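Local coordinates for uncharacterized protein (Bacteroides ovatus, PDB 4QEY) that is of unknown function but belongs to a family of PLAT/LH2- and C2-like lipoproteins, whose relatives are taken to bind calcium, at residues G90-S96 with L109-T115. Residue numbers count along the deposited sequence, not the author numbering.
Sequences GKKLKIS and LEKEYIT. With EDO (1,2-ethanediol), chain N.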
ATOM      1  N   GLY A  90     -19.438   2.334  14.117  1.00 48.68           N
ATOM      2  CA  GLY A  90     -19.370   3.622  13.439  1.00 48.91           C
ATOM      3  C   GLY A  90     -18.005   4.268  13.318  1.00 51.91           C
ATOM      4  O   GLY A  90     -17.923   5.403  12.843  1.00 53.29           O
ATOM      5  N   LYS A  91     -16.928   3.580  13.757  1.00 45.55           N
ATOM      6  CA  LYS A  91     -15.557   4.068  13.609  1.00 43.61           C
ATOM      7  C   LYS A  91     -15.158   3.871  12.149  1.00 46.44           C
ATOM      8  O   LYS A  91     -15.375   2.794  11.602  1.00 47.38           O
ATOM      9  CB  LYS A  91     -14.594   3.371  14.585  1.00 44.94           C
ATOM     10  CG  LYS A  91     -14.925   3.583  16.070  1.00 55.69           C
ATOM     11  CD  LYS A  91     -14.771   5.031  16.517  1.00 69.04           C
ATOM     12  CE  LYS A  91     -14.831   5.177  18.013  1.00 78.26           C
ATOM     13  NZ  LYS A  91     -14.521   6.570  18.431  1.00 90.86           N
ATOM     14  N   LYS A  92     -14.658   4.920  11.495  1.00 42.59           N
ATOM     15  CA  LYS A  92     -14.348   4.872  10.074  1.00 40.79           C
ATOM     16  C   LYS A  92     -12.868   5.024   9.778  1.00 40.73           C
ATOM     17  O   LYS A  92     -12.165   5.819  10.408  1.00 39.07           O
ATOM     18  CB  LYS A  92     -15.101   5.983   9.295  1.00 45.38           C
ATOM     19  CG  LYS A  92     -16.627   5.954   9.403  1.00 58.30           C
ATOM     20  CD  LYS A  92     -17.285   7.021   8.538  1.00 64.46           C
ATOM     21  CE  LYS A  92     -18.798   6.947   8.609  1.00 72.28           C
ATOM     22  NZ  LYS A  92     -19.458   7.886   7.669  1.00 86.56           N
ATOM     23  N   LEU A  93     -12.416   4.271   8.764  1.00 36.28           N
ATOM     24  CA  LEU A  93     -11.072   4.350   8.223  1.00 34.69           C
ATOM     25  C   LEU A  93     -11.172   4.508   6.735  1.00 41.14           C
ATOM     26  O   LEU A  93     -11.860   3.734   6.076  1.00 39.80           O
ATOM     27  CB  LEU A  93     -10.167   3.156   8.577  1.00 32.29           C
ATOM     28  CG  LEU A  93      -8.669   3.375   8.250  1.00 34.21           C
ATOM     29  CD1 LEU A  93      -8.026   4.297   9.261  1.00 34.19           C
ATOM     30  CD2 LEU A  93      -7.914   2.085   8.231  1.00 32.53           C
ATOM     31  N   LYS A  94     -10.488   5.518   6.209  1.00 40.57           N
ATOM     32  CA  LYS A  94     -10.394   5.796   4.781  1.00 40.93           C
ATOM     33  C   LYS A  94      -9.018   5.394   4.317  1.00 44.16           C
ATOM     34  O   LYS A  94      -8.022   5.803   4.922  1.00 43.69           O
ATOM     35  CB  LYS A  94     -10.681   7.279   4.469  1.00 45.79           C
ATOM     36  CG  LYS A  94     -12.029   7.622   3.921  1.00 60.66           C
ATOM     37  CD  LYS A  94     -11.975   9.064   3.445  1.00 71.04           C
ATOM     38  CE  LYS A  94     -13.328   9.599   3.051  1.00 80.08           C
ATOM     39  NZ  LYS A  94     -13.270  11.054   2.742  1.00 93.69           N
ATOM     40  N   ILE A  95      -8.955   4.563   3.274  1.00 41.25           N
ATOM     41  CA  ILE A  95      -7.706   4.074   2.683  1.00 40.56           C
ATOM     42  C   ILE A  95      -7.649   4.436   1.219  1.00 43.21           C
ATOM     43  O   ILE A  95      -8.624   4.219   0.500  1.00 43.07           O
ATOM     44  CB  ILE A  95      -7.587   2.523   2.877  1.00 43.63           C
ATOM     45  CG1 ILE A  95      -7.448   2.115   4.369  1.00 43.67           C
ATOM     46  CG2 ILE A  95      -6.479   1.884   2.025  1.00 44.14           C
ATOM     47  CD1 ILE A  95      -6.150   2.561   5.078  1.00 51.80           C
ATOM     48  N   SER A  96      -6.509   4.975   0.773  1.00 40.02           N
ATOM     49  CA  SER A  96      -6.273   5.201  -0.646  1.00 41.39           C
ATOM     50  C   SER A  96      -4.963   4.508  -1.011  1.00 44.14           C
ATOM     51  O   SER A  96      -3.974   4.628  -0.278  1.00 43.05           O
ATOM     52  CB  SER A  96      -6.275   6.680  -1.032  1.00 47.27           C
ATOM     53  OG  SER A  96      -5.077   7.356  -0.689  1.00 57.46           O
ATOM     54  N   LEU A 109      -7.074   2.561  -5.772  1.00 44.45           N
ATOM     55  CA  LEU A 109      -8.106   1.920  -4.969  1.00 43.68           C
ATOM     56  C   LEU A 109      -8.460   2.834  -3.808  1.00 46.62           C
ATOM     57  O   LEU A 109      -7.582   3.262  -3.065  1.00 43.92           O
ATOM     58  CB  LEU A 109      -7.708   0.513  -4.464  1.00 42.29           C
ATOM     59  CG  LEU A 109      -8.780  -0.226  -3.642  1.00 45.87           C
ATOM     60  CD1 LEU A 109     -10.020  -0.555  -4.492  1.00 47.48           C
ATOM     61  CD2 LEU A 109      -8.231  -1.475  -3.027  1.00 46.14           C
ATOM     62  N   GLU A 110      -9.742   3.155  -3.694  1.00 46.74           N
ATOM     63  CA  GLU A 110     -10.312   3.967  -2.625  1.00 47.44           C
ATOM     64  C   GLU A 110     -11.262   3.103  -1.811  1.00 50.96           C
ATOM     65  O   GLU A 110     -12.224   2.559  -2.363  1.00 51.91           O
ATOM     66  CB  GLU A 110     -11.031   5.214  -3.181  1.00 51.26           C
ATOM     67  CG  GLU A 110     -10.157   6.230  -3.902  1.00 66.99           C
ATOM     68  CD  GLU A 110      -9.397   7.239  -3.059  1.00 91.20           C
ATOM     69  OE1 GLU A 110      -9.329   7.067  -1.819  1.00 98.91           O
ATOM     70  OE2 GLU A 110      -8.912   8.238  -3.642  1.00 73.82           O
ATOM     71  N   LYS A 111     -10.971   2.930  -0.521  1.00 46.21           N
ATOM     72  CA  LYS A 111     -11.802   2.126   0.375  1.00 45.84           C
ATOM     73  C   LYS A 111     -12.139   2.883   1.652  1.00 50.16           C
ATOM     74  O   LYS A 111     -11.334   3.681   2.135  1.00 50.20           O
ATOM     75  CB  LYS A 111     -11.097   0.804   0.733  1.00 47.21           C
ATOM     76  CG  LYS A 111     -11.173  -0.286  -0.338  1.00 59.91           C
ATOM     77  CD  LYS A 111     -12.547  -0.992  -0.363  1.00 69.19           C
ATOM     78  CE  LYS A 111     -12.588  -2.162  -1.315  1.00 80.64           C
ATOM     79  NZ  LYS A 111     -13.907  -2.846  -1.272  1.00 91.19           N
ATOM     80  N   GLU A 112     -13.333   2.617   2.193  1.00 47.11           N
ATOM     81  CA  GLU A 112     -13.799   3.174   3.461  1.00 47.06           C
ATOM     82  C   GLU A 112     -14.355   2.027   4.303  1.00 49.98           C
ATOM     83  O   GLU A 112     -15.224   1.293   3.837  1.00 49.76           O
ATOM     84  CB  GLU A 112     -14.823   4.300   3.268  1.00 50.39           C
ATOM     85  CG  GLU A 112     -15.151   5.029   4.565  1.00 62.89           C
ATOM     86  CD  GLU A 112     -16.210   6.112   4.506  1.00 90.40           C
ATOM     87  OE1 GLU A 112     -17.211   5.942   3.772  1.00 85.51           O
ATOM     88  OE2 GLU A 112     -16.076   7.097   5.267  1.00 92.10           O
ATOM     89  N   TYR A 113     -13.806   1.843   5.514  1.00 45.32           N
ATOM     90  CA  TYR A 113     -14.170   0.778   6.443  1.00 44.65           C
ATOM     91  C   TYR A 113     -14.914   1.358   7.627  1.00 50.86           C
ATOM     92  O   TYR A 113     -14.488   2.363   8.175  1.00 51.50           O
ATOM     93  CB  TYR A 113     -12.902   0.022   6.901  1.00 43.95           C
ATOM     94  CG  TYR A 113     -12.093  -0.504   5.737  1.00 43.36           C
ATOM     95  CD1 TYR A 113     -12.494  -1.638   5.043  1.00 44.16           C
ATOM     96  CD2 TYR A 113     -10.955   0.162   5.293  1.00 44.14           C
ATOM     97  CE1 TYR A 113     -11.782  -2.108   3.946  1.00 43.53           C
ATOM     98  CE2 TYR A 113     -10.227  -0.305   4.196  1.00 45.25           C
ATOM     99  CZ  TYR A 113     -10.631  -1.461   3.540  1.00 50.77           C
ATOM    100  OH  TYR A 113      -9.953  -1.954   2.446  1.00 50.39           O
ATOM    101  N   ILE A 114     -16.038   0.748   8.008  1.00 49.40           N
ATOM    102  CA  ILE A 114     -16.867   1.191   9.138  1.00 50.35           C
ATOM    103  C   ILE A 114     -17.124  -0.003  10.066  1.00 52.73           C
ATOM    104  O   ILE A 114     -17.575  -1.063   9.609  1.00 52.30           O
ATOM    105  CB  ILE A 114     -18.205   1.844   8.655  1.00 55.79           C
ATOM    106  CG1 ILE A 114     -17.953   2.900   7.529  1.00 56.85           C
ATOM    107  CG2 ILE A 114     -18.993   2.447   9.851  1.00 57.66           C
ATOM    108  CD1 ILE A 114     -19.174   3.379   6.751  1.00 67.68           C
ATOM    109  N   THR A 115     -16.835   0.174  11.368  1.00 48.05           N
ATOM    110  CA  THR A 115     -17.024  -0.865  12.387  1.00 47.46           C
ATOM    111  C   THR A 115     -18.529  -1.063  12.687  1.00 53.83           C
ATOM    112  O   THR A 115     -19.318  -0.113  12.583  1.00 54.40           O
ATOM    113  CB  THR A 115     -16.252  -0.528  13.662  1.00 46.47           C
ATOM    114  OG1 THR A 115     -16.746   0.685  14.227  1.00 45.86           O
ATOM    115  CG2 THR A 115     -14.770  -0.439  13.435  1.00 37.92           C
TER
HETATM  116  C1  EDO N 204      -7.622   9.075   1.899  1.00 57.95           C
HETATM  117  O1  EDO N 204      -7.346   8.255   3.018  1.00 56.90           O
HETATM  118  C2  EDO N 204      -6.316   9.823   1.535  1.00 61.48           C
HETATM  119  O2  EDO N 204      -5.802  10.604   2.627  1.00 63.17           O
HETATM  120  O   HOH W   1     -18.215   8.690   5.452  1.00 67.60           O
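Start with the backbone: 92-96 and 109-114 lie on the paired strands 92-101 and 104-114 of a beta hairpin, antiparallel at 166° with axes 4.6 Å apart. Leu93 and Tyr113 form one hydrogen-bonded pair (Leu93 N to Tyr113 O 2.9 Å, Tyr113 N to Leu93 O 2.8 Å), and Ile95 and Lys111 form the next. Side chains then alternate between faces. On the inner face Tyr113, chi1 m, swings its ring along the strand, so that its edge, at CE2, meets Ile95 CG1 at 3.7 Å; Leu93, chi1 t, turns to Phe26, and Ile95 to Leu28, both on the facing sheet of the beta sandwich. Lys111 starts on this side too, but its m, m bend carries the amine off from 90-96.

The outer face is mostly polar. Lys92, extended beyond its m chi1, runs beside Ile114 (CG to CG1 3.8 Å). Glu112, with chi1 and chi2 both t, reaches toward it; Lys92 NZ and Glu112 OE2 stay 4.2 Å apart, too far for a salt bridge, and share a water 2.7 Å from each. Glu110, chi1 and chi2 both m, brings OE1 to 3.2 Å from Ser96 CB, while its OE2 forms a salt bridge with Arg108.

Beside the Lys92-Ile114 pair, Thr115, chi1 p, takes Lys91 N on OG1 (2.9 Å) and bonds Gln88 O, while Gly90 N reaches Thr115 O (2.9 Å). The chemistry therefore implies a hairpin whose second strand, 104-114, is the outermost of its sheet within the chain: apolar contacts fasten it to the sandwich, and the other face carries exposed charges, one pair of them (Lys92 and Glu112) joined through water.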